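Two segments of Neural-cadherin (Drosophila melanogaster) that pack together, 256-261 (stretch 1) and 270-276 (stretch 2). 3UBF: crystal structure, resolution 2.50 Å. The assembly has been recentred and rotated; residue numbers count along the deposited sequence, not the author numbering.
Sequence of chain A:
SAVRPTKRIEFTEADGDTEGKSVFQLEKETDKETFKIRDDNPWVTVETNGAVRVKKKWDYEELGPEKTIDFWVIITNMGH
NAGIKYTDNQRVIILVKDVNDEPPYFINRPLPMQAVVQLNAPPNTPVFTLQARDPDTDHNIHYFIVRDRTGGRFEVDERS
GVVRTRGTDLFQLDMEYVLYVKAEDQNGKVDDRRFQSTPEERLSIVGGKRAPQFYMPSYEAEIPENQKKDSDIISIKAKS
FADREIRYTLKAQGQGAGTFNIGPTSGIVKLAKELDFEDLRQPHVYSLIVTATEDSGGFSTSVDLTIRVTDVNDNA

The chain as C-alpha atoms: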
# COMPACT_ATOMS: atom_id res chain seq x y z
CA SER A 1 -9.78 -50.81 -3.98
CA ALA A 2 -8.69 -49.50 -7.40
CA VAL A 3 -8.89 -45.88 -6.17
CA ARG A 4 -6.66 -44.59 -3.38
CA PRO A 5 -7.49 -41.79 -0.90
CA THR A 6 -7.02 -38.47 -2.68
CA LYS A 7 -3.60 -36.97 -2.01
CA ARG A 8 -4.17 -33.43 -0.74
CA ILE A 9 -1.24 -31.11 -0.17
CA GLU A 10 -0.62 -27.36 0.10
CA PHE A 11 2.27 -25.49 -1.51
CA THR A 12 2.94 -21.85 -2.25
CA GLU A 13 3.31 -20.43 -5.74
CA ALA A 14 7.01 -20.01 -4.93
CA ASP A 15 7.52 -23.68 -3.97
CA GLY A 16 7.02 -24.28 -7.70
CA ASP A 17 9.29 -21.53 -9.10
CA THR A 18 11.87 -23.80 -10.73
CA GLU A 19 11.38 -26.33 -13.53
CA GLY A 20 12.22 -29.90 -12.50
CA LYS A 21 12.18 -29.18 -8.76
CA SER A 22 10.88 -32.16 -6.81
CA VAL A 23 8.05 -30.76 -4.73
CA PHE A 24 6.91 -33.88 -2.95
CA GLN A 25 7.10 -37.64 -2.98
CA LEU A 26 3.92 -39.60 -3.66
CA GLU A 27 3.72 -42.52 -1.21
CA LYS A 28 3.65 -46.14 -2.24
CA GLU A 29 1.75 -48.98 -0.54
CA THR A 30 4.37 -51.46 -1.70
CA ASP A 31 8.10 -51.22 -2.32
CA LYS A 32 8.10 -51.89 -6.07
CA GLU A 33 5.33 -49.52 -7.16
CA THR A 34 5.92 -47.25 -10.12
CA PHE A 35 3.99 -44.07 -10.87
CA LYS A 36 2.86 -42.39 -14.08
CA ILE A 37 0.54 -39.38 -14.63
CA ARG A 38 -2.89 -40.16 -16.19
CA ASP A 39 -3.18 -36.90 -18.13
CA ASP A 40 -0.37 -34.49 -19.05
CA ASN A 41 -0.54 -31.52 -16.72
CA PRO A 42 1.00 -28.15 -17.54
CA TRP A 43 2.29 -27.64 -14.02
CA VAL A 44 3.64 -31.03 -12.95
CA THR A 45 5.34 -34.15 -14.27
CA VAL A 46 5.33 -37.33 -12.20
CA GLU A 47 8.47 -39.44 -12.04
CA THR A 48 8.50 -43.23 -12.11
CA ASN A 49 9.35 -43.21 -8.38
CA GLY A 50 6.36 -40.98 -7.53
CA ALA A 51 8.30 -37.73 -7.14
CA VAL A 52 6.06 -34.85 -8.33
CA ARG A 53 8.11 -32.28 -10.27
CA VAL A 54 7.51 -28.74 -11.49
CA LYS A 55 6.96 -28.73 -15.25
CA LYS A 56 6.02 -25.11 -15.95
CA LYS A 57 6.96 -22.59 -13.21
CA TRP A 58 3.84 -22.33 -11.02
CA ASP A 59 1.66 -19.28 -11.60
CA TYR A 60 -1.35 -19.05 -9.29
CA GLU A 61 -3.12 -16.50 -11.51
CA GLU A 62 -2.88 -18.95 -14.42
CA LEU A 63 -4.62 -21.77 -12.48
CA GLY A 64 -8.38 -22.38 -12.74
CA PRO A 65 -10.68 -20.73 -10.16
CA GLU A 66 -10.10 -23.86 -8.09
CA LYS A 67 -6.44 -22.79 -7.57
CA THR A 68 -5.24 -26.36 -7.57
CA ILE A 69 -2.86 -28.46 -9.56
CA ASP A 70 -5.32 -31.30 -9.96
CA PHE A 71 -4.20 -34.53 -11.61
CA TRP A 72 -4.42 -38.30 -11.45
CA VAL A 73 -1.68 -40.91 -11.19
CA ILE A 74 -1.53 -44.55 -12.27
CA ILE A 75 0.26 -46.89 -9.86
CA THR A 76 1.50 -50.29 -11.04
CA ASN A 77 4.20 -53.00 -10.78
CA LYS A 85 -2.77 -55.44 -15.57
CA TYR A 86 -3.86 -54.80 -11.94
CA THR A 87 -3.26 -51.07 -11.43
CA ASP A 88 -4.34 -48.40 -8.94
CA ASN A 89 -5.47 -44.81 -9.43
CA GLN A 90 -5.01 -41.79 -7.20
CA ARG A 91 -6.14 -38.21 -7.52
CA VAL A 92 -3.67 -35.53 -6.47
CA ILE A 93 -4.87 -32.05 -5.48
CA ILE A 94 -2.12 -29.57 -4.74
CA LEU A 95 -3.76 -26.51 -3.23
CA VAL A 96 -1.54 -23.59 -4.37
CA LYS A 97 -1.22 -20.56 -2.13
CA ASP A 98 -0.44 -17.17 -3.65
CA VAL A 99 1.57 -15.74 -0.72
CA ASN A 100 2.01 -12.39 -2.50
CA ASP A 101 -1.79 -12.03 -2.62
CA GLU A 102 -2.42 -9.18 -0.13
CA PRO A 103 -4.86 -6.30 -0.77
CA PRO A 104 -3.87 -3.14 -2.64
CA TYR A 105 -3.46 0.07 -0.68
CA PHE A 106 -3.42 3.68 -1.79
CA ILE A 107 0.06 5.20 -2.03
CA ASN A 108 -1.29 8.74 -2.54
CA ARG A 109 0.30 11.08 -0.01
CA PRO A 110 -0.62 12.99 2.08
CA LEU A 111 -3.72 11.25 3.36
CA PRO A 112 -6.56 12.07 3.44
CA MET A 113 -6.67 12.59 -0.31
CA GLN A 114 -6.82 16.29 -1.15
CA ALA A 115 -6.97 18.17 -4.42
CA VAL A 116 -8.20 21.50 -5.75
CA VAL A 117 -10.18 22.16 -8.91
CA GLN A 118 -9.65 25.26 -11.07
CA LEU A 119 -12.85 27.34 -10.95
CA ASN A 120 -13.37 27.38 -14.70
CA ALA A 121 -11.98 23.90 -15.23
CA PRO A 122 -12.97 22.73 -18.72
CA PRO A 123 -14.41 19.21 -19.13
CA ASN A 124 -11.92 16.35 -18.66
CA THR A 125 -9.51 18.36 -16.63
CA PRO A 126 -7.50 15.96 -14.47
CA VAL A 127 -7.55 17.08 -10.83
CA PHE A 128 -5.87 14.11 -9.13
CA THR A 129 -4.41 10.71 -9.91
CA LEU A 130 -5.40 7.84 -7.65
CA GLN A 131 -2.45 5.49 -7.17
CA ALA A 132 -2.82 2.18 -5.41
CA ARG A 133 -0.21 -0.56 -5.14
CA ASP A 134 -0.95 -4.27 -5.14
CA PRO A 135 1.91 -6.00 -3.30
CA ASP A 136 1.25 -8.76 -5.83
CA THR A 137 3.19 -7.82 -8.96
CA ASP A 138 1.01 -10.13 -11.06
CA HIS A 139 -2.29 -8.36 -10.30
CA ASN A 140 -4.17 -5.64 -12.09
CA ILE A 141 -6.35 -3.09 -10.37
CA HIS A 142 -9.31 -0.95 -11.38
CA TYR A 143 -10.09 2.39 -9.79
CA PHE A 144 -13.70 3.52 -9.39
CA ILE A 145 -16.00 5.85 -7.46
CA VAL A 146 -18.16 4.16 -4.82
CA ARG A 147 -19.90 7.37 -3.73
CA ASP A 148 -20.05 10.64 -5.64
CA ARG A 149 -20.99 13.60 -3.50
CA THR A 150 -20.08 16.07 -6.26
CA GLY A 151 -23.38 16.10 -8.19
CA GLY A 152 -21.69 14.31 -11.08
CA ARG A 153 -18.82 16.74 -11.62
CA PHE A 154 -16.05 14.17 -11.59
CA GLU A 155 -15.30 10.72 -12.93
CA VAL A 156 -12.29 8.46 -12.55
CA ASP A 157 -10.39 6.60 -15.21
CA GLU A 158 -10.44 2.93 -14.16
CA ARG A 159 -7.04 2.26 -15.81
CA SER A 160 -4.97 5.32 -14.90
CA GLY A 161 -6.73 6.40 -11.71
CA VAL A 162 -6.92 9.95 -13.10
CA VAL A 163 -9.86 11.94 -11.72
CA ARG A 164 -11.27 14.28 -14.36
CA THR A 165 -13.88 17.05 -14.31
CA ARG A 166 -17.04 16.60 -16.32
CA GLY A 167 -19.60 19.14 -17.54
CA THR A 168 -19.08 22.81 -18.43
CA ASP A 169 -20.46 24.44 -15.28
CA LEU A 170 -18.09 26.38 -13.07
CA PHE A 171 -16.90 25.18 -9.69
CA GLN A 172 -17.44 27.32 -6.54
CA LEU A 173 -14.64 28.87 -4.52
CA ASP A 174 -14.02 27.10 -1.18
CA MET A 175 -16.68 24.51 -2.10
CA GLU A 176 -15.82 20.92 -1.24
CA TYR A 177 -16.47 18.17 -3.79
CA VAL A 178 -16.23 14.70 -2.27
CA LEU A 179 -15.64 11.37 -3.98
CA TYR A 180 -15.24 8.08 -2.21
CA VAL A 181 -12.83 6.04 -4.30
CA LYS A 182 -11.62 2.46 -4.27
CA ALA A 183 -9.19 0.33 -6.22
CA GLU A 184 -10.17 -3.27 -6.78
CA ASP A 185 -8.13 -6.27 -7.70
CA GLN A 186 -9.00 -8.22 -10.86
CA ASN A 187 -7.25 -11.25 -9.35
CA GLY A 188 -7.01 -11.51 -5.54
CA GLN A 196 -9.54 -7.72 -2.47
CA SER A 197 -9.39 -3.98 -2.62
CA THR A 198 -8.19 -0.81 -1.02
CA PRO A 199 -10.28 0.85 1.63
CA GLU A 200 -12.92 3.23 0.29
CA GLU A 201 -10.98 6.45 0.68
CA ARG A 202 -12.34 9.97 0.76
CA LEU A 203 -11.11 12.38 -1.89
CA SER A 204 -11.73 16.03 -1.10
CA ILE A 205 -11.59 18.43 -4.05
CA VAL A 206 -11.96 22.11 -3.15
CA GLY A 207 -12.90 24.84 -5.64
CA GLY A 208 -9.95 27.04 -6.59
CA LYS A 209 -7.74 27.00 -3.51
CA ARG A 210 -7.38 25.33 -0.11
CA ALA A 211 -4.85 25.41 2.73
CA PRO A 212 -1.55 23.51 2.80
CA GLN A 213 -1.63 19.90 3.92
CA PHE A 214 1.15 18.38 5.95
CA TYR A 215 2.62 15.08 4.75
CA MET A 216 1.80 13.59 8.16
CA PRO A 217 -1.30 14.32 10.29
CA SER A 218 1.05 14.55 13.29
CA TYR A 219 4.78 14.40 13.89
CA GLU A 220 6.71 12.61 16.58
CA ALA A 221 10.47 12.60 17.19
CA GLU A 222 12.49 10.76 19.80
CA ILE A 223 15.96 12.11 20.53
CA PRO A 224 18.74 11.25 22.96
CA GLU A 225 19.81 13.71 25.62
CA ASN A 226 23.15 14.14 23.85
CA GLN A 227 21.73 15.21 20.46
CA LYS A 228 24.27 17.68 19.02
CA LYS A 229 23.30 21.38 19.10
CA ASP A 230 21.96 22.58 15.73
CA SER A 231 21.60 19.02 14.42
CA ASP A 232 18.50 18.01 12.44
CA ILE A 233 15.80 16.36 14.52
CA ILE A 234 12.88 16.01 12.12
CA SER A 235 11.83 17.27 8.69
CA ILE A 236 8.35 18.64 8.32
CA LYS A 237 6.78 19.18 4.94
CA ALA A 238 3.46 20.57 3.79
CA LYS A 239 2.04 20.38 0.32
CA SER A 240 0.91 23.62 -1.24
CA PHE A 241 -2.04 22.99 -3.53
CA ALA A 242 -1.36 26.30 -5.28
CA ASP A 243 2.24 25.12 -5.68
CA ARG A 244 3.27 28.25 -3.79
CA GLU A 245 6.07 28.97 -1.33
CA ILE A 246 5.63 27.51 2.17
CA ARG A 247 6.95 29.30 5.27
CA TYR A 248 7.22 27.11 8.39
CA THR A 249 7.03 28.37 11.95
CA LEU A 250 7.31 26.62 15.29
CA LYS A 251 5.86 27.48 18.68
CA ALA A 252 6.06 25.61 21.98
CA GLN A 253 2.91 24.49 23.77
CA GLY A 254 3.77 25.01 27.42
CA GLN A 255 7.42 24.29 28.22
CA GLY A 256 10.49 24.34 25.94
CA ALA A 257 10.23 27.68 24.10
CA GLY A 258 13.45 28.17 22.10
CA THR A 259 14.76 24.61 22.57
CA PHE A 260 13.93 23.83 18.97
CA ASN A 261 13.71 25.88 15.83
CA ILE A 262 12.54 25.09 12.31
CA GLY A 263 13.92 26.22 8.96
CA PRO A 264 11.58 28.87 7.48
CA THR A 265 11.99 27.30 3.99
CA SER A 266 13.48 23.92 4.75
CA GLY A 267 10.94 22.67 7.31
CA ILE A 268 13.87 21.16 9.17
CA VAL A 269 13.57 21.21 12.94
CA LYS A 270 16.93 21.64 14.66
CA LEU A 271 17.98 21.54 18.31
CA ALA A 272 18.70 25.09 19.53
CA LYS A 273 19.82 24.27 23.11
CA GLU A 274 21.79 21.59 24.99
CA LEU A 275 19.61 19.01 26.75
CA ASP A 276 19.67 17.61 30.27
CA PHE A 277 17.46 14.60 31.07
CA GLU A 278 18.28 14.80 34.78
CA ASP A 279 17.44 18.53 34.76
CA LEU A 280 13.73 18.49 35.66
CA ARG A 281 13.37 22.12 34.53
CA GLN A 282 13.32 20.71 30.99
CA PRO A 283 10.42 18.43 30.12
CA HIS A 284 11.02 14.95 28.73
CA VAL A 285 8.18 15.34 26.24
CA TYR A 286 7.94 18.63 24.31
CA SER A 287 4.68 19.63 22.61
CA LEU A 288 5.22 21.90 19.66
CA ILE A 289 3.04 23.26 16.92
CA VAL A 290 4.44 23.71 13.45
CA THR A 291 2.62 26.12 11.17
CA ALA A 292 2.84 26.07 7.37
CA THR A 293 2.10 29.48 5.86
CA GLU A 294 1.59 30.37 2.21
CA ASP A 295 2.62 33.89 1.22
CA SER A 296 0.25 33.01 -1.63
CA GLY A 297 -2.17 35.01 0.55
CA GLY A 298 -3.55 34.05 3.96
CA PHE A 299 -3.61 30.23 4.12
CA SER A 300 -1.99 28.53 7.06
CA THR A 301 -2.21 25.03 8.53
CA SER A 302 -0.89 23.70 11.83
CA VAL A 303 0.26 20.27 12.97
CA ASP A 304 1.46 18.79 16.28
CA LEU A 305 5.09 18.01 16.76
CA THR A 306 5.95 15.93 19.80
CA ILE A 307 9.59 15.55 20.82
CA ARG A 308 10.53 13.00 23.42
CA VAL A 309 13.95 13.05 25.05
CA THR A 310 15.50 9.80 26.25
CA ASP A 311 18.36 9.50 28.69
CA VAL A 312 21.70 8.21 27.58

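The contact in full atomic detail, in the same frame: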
# COMPACT_ATOMS: atom_id res chain seq x y z
N GLY A 256 9.50 24.56 27.01
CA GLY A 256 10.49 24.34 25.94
C GLY A 256 10.65 25.39 24.85
O GLY A 256 11.26 25.12 23.81
N ALA A 257 10.10 26.58 25.06
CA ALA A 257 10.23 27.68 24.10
C ALA A 257 11.71 27.98 23.80
O ALA A 257 12.49 28.27 24.71
CB ALA A 257 9.51 28.93 24.63
N GLY A 258 12.08 27.88 22.53
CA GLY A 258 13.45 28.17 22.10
C GLY A 258 14.43 27.00 22.17
O GLY A 258 15.61 27.18 21.88
N THR A 259 13.94 25.82 22.55
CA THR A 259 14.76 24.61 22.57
C THR A 259 14.93 24.08 21.14
O THR A 259 15.98 23.57 20.76
CB THR A 259 14.15 23.52 23.47
OG1 THR A 259 14.07 24.00 24.81
CG2 THR A 259 14.99 22.25 23.45
N PHE A 260 13.88 24.23 20.35
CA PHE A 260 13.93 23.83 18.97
C PHE A 260 13.64 25.03 18.08
O PHE A 260 12.98 25.99 18.50
CB PHE A 260 12.93 22.70 18.73
CG PHE A 260 13.09 21.55 19.69
CD1 PHE A 260 12.27 21.44 20.81
CD2 PHE A 260 14.07 20.58 19.49
CE1 PHE A 260 12.41 20.39 21.72
CE2 PHE A 260 14.21 19.52 20.39
CZ PHE A 260 13.38 19.43 21.51
N ASN A 261 14.18 24.99 16.87
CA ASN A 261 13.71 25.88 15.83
C ASN A 261 13.44 25.08 14.56
O ASN A 261 13.74 23.88 14.50
CB ASN A 261 14.66 27.07 15.59
CG ASN A 261 16.12 26.66 15.52
OD1 ASN A 261 16.49 25.74 14.79
ND2 ASN A 261 16.97 27.35 16.28
N LYS A 270 15.65 21.87 14.00
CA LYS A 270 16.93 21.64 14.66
C LYS A 270 16.84 21.83 16.17
O LYS A 270 15.89 22.45 16.67
CB LYS A 270 18.03 22.52 14.07
CG LYS A 270 18.43 22.10 12.68
CD LYS A 270 19.46 23.04 12.08
CE LYS A 270 19.56 22.84 10.58
NZ LYS A 270 20.78 23.47 10.01
N LEU A 271 17.82 21.29 16.89
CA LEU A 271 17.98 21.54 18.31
C LEU A 271 18.70 22.86 18.52
O LEU A 271 19.80 23.05 18.00
CB LEU A 271 18.77 20.40 18.94
CG LEU A 271 18.97 20.42 20.46
CD1 LEU A 271 17.65 20.58 21.21
CD2 LEU A 271 19.68 19.16 20.91
N ALA A 272 18.09 23.77 19.27
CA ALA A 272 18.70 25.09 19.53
C ALA A 272 19.50 25.15 20.83
O ALA A 272 20.38 26.00 20.98
CB ALA A 272 17.63 26.16 19.53
N LYS A 273 19.20 24.25 21.78
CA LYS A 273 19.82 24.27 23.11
C LYS A 273 20.38 22.90 23.48
O LYS A 273 19.94 21.89 22.94
CB LYS A 273 18.79 24.69 24.17
CG LYS A 273 18.37 26.15 24.10
CD LYS A 273 17.19 26.43 25.03
CE LYS A 273 16.88 27.93 25.05
NZ LYS A 273 15.77 28.27 25.98
N GLU A 274 21.34 22.86 24.40
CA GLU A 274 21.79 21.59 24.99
C GLU A 274 20.68 21.01 25.87
O GLU A 274 19.86 21.75 26.41
CB GLU A 274 23.07 21.78 25.81
N LEU A 275 20.65 19.69 25.99
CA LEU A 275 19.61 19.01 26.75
C LEU A 275 20.14 18.29 27.98
O LEU A 275 21.20 17.66 27.94
CB LEU A 275 18.86 18.03 25.85
CG LEU A 275 18.05 18.58 24.68
CD1 LEU A 275 17.72 17.45 23.72
CD2 LEU A 275 16.78 19.30 25.15
N ASP A 276 19.38 18.38 29.07
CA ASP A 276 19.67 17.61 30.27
C ASP A 276 18.43 16.82 30.68
O ASP A 276 17.36 17.39 30.93
CB ASP A 276 20.15 18.53 31.41
CG ASP A 276 20.98 17.81 32.46
OD1 ASP A 276 20.96 16.55 32.50
OD2 ASP A 276 21.67 18.50 33.25

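Where two antiparallel strands meet, the backbone usually supplies the polar bonds and the side chains the packing, and this small contact in Neural-cadherin follows that rule. The shortest bond runs from Ala272 N to Thr259 O, 2.6 Å and nearly straight at 158°. Thr259 O also accepts a weak second bond from Lys273 N at 3.4 Å, so a single carbonyl gathers two successive amides just beyond the paired strands. Within the ladder, Asn261 and Lys270 form a hydrogen-bonded pair: Asn261 N donates to Lys270 O at 3.1 Å, and Lys270 N to Asn261 O at 2.8 Å. The neighbouring pair, Phe260 and Leu271, makes no such bonds to each other; the chains draw in to a CA–CA distance of 4.7 Å, and Phe260 CA approaches Lys270 O at 3.3 Å in a CA–H...O contact.

Alternation along the strands then sorts the side chains. Phe260 and Leu271 share one face of the sheet and are buried. With chi1 in t, Leu271 brings CD1 to 3.7 Å from Phe260 CE2, while Thr259 CG2 lies 3.9 Å from the same CD1 and 3.8 Å from Leu275 CD2. The threonine methyl thus joins an apolar cluster even though its CA-to-CB bond points away from the partner stretch.

The other face carries Asn261 and Lys270, polar residues suited to a more open setting. Asn261 ND2 reaches to 3.5 Å from Ala272 CB, a methyl small enough to sit close to the backbone, 3.3 Å from Gly258 O. At the margin, the extended Lys273 side chain runs alongside the turn, its CE 3.5 Å from Gly258 O. Gly258 itself adopts a positive phi of 88°, a conformation that favours glycine. Altogether 439 Å² is buried, counting both sides.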